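Local coordinates for protein D-mannose isomerase (PDB 5X32) that catalyses the reversible isomerization of D-mannose to D-fructose and, less efficiently, acts on D-lyxose, at residues K285-D288 against G293-Y296. Residues are numbered along the deposited sequence; the frame is centred on the assembly and turned at random.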
ATOM      1  N   LYS A 285       2.475  13.782  16.275  1.00 54.54           N
ATOM      2  CA  LYS A 285       3.918  13.625  16.394  1.00 54.45           C
ATOM      3  C   LYS A 285       4.706  13.968  15.128  1.00 55.37           C
ATOM      4  O   LYS A 285       5.837  14.443  15.224  1.00 56.73           O
ATOM      5  CB  LYS A 285       4.288  12.210  16.836  1.00 53.74           C
ATOM      6  CG  LYS A 285       3.902  11.879  18.276  1.00 59.51           C
ATOM      7  CD  LYS A 285       4.586  10.595  18.669  1.00 62.95           C
ATOM      8  CE  LYS A 285       4.002   9.905  19.859  1.00 60.87           C
ATOM      9  NZ  LYS A 285       4.740   8.616  20.040  1.00 66.79           N
ATOM     10  N   ALA A 286       4.120  13.762  13.949  1.00 55.95           N
ATOM     11  CA  ALA A 286       4.926  13.761  12.725  1.00 50.20           C
ATOM     12  C   ALA A 286       4.690  14.969  11.817  1.00 56.41           C
ATOM     13  O   ALA A 286       5.448  15.205  10.858  1.00 52.28           O
ATOM     14  CB  ALA A 286       4.680  12.487  11.968  1.00 48.16           C
ATOM     15  N   TRP A 287       3.687  15.776  12.143  1.00 50.51           N
ATOM     16  CA  TRP A 287       3.402  16.911  11.289  1.00 48.87           C
ATOM     17  C   TRP A 287       4.440  17.992  11.497  1.00 52.32           C
ATOM     18  O   TRP A 287       4.750  18.388  12.623  1.00 55.12           O
ATOM     19  CB  TRP A 287       2.013  17.462  11.549  1.00 52.40           C
ATOM     20  CG  TRP A 287       1.681  18.610  10.659  1.00 53.43           C
ATOM     21  CD1 TRP A 287       1.756  19.932  10.964  1.00 57.61           C
ATOM     22  CD2 TRP A 287       1.243  18.535   9.303  1.00 55.96           C
ATOM     23  NE1 TRP A 287       1.366  20.691   9.890  1.00 60.54           N
ATOM     24  CE2 TRP A 287       1.057  19.856   8.849  1.00 61.14           C
ATOM     25  CE3 TRP A 287       0.992  17.479   8.422  1.00 54.58           C
ATOM     26  CZ2 TRP A 287       0.626  20.151   7.546  1.00 56.64           C
ATOM     27  CZ3 TRP A 287       0.565  17.778   7.131  1.00 57.19           C
ATOM     28  CH2 TRP A 287       0.385  19.099   6.709  1.00 55.30           C
ATOM     29  N   ASP A 288       5.027  18.412  10.390  1.00 56.61           N
ATOM     30  CA  ASP A 288       6.028  19.457  10.378  1.00 59.45           C
ATOM     31  C   ASP A 288       5.306  20.807  10.384  1.00 61.67           C
ATOM     32  O   ASP A 288       4.871  21.291   9.342  1.00 63.73           O
ATOM     33  CB  ASP A 288       6.932  19.261   9.160  1.00 58.17           C
ATOM     34  CG  ASP A 288       8.058  20.259   9.086  1.00 64.14           C
ATOM     35  OD1 ASP A 288       8.026  21.277   9.817  1.00 64.81           O
ATOM     36  OD2 ASP A 288       9.015  19.986   8.317  1.00 61.43           O
ATOM     37  N   GLY A 293       3.578  18.813   6.093  1.00 55.15           N
ATOM     38  CA  GLY A 293       3.738  17.413   5.749  1.00 47.62           C
ATOM     39  C   GLY A 293       4.176  16.541   6.915  1.00 54.53           C
ATOM     40  O   GLY A 293       4.714  17.035   7.896  1.00 55.20           O
ATOM     41  N   LEU A 294       3.990  15.231   6.789  1.00 52.34           N
ATOM     42  CA  LEU A 294       4.441  14.313   7.821  1.00 51.03           C
ATOM     43  C   LEU A 294       5.835  13.782   7.566  1.00 49.54           C
ATOM     44  O   LEU A 294       6.181  13.335   6.464  1.00 54.33           O
ATOM     45  CB  LEU A 294       3.493  13.125   7.973  1.00 52.33           C
ATOM     46  CG  LEU A 294       2.043  13.453   8.295  1.00 53.66           C
ATOM     47  CD1 LEU A 294       1.162  12.437   7.638  1.00 44.44           C
ATOM     48  CD2 LEU A 294       1.824  13.514   9.824  1.00 53.79           C
ATOM     49  N   HIS A 295       6.640  13.879   8.610  1.00 48.65           N
ATOM     50  CA  HIS A 295       7.944  13.256   8.664  1.00 52.30           C
ATOM     51  C   HIS A 295       7.829  11.745   8.574  1.00 52.47           C
ATOM     52  O   HIS A 295       6.760  11.175   8.798  1.00 49.67           O
ATOM     53  CB  HIS A 295       8.661  13.686   9.940  1.00 52.79           C
ATOM     54  CG  HIS A 295       8.946  15.152   9.985  1.00 57.67           C
ATOM     55  ND1 HIS A 295       8.832  15.901  11.132  1.00 60.50           N
ATOM     56  CD2 HIS A 295       9.347  16.008   9.013  1.00 59.64           C
ATOM     57  CE1 HIS A 295       9.137  17.159  10.863  1.00 63.85           C
ATOM     58  NE2 HIS A 295       9.458  17.250   9.585  1.00 56.23           N
ATOM     59  N   TYR A 296       8.936  11.100   8.233  1.00 52.97           N
ATOM     60  CA  TYR A 296       8.924   9.675   7.952  1.00 58.09           C
ATOM     61  C   TYR A 296       8.912   8.800   9.199  1.00 55.79           C
ATOM     62  O   TYR A 296       8.298   7.743   9.209  1.00 60.05           O
ATOM     63  CB  TYR A 296      10.135   9.328   7.096  1.00 57.19           C
ATOM     64  CG  TYR A 296      10.137   7.932   6.533  1.00 52.90           C
ATOM     65  CD1 TYR A 296       9.066   7.458   5.782  1.00 53.73           C
ATOM     66  CD2 TYR A 296      11.226   7.104   6.722  1.00 49.66           C
ATOM     67  CE1 TYR A 296       9.086   6.188   5.232  1.00 56.92           C
ATOM     68  CE2 TYR A 296      11.257   5.838   6.185  1.00 60.96           C
ATOM     69  CZ  TYR A 296      10.186   5.376   5.445  1.00 61.91           C
ATOM     70  OH  TYR A 296      10.238   4.101   4.917  1.00 68.96           O
TER
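Trp287 lays its indole over the backbone of Gly293. The glycine N sits 3.2 Å above the ring plane, towards the rim. Gly293 CA makes a CH-pi contact with the six-membered ring. CG of Trp287 is anti to the backbone N (chi1 -179°), which brings the indole back across Gly293 although CB points away from it. Two backbone bonds flank Trp287 and Leu294, which form a non-hydrogen-bonded antiparallel pair: a nearly straight one from His295 N to Ala286 O (2.9 Å) and one from Asp288 N to Gly293 O (2.9 Å). Leu294 CA adds a CA-H...O contact to Ala286 O. Ala286, Gly293 and Leu294 are buried and form the close-packed part. Leu294 CD2 lies 3.7 Å from Ala286 CB, and Leu340 of helix 331-347 touches both Trp287 and Leu294. Asp288 and His295 lie on the more open side, both partly exposed. There His295 NE2 gives Asp288 OD2 a weak, bent bond (3.0 Å). Carboxylate and imidazole planes stand 45° apart. OD2 also forms a salt bridge with Lys309, while OD1 accepts from Lys290 N, which should hold the carboxylate in place. The arrangement is a short loop closed by a single antiparallel beta bridge, joining helix 271-286 to strand 297-298 in the family's (alpha/alpha)6-barrel.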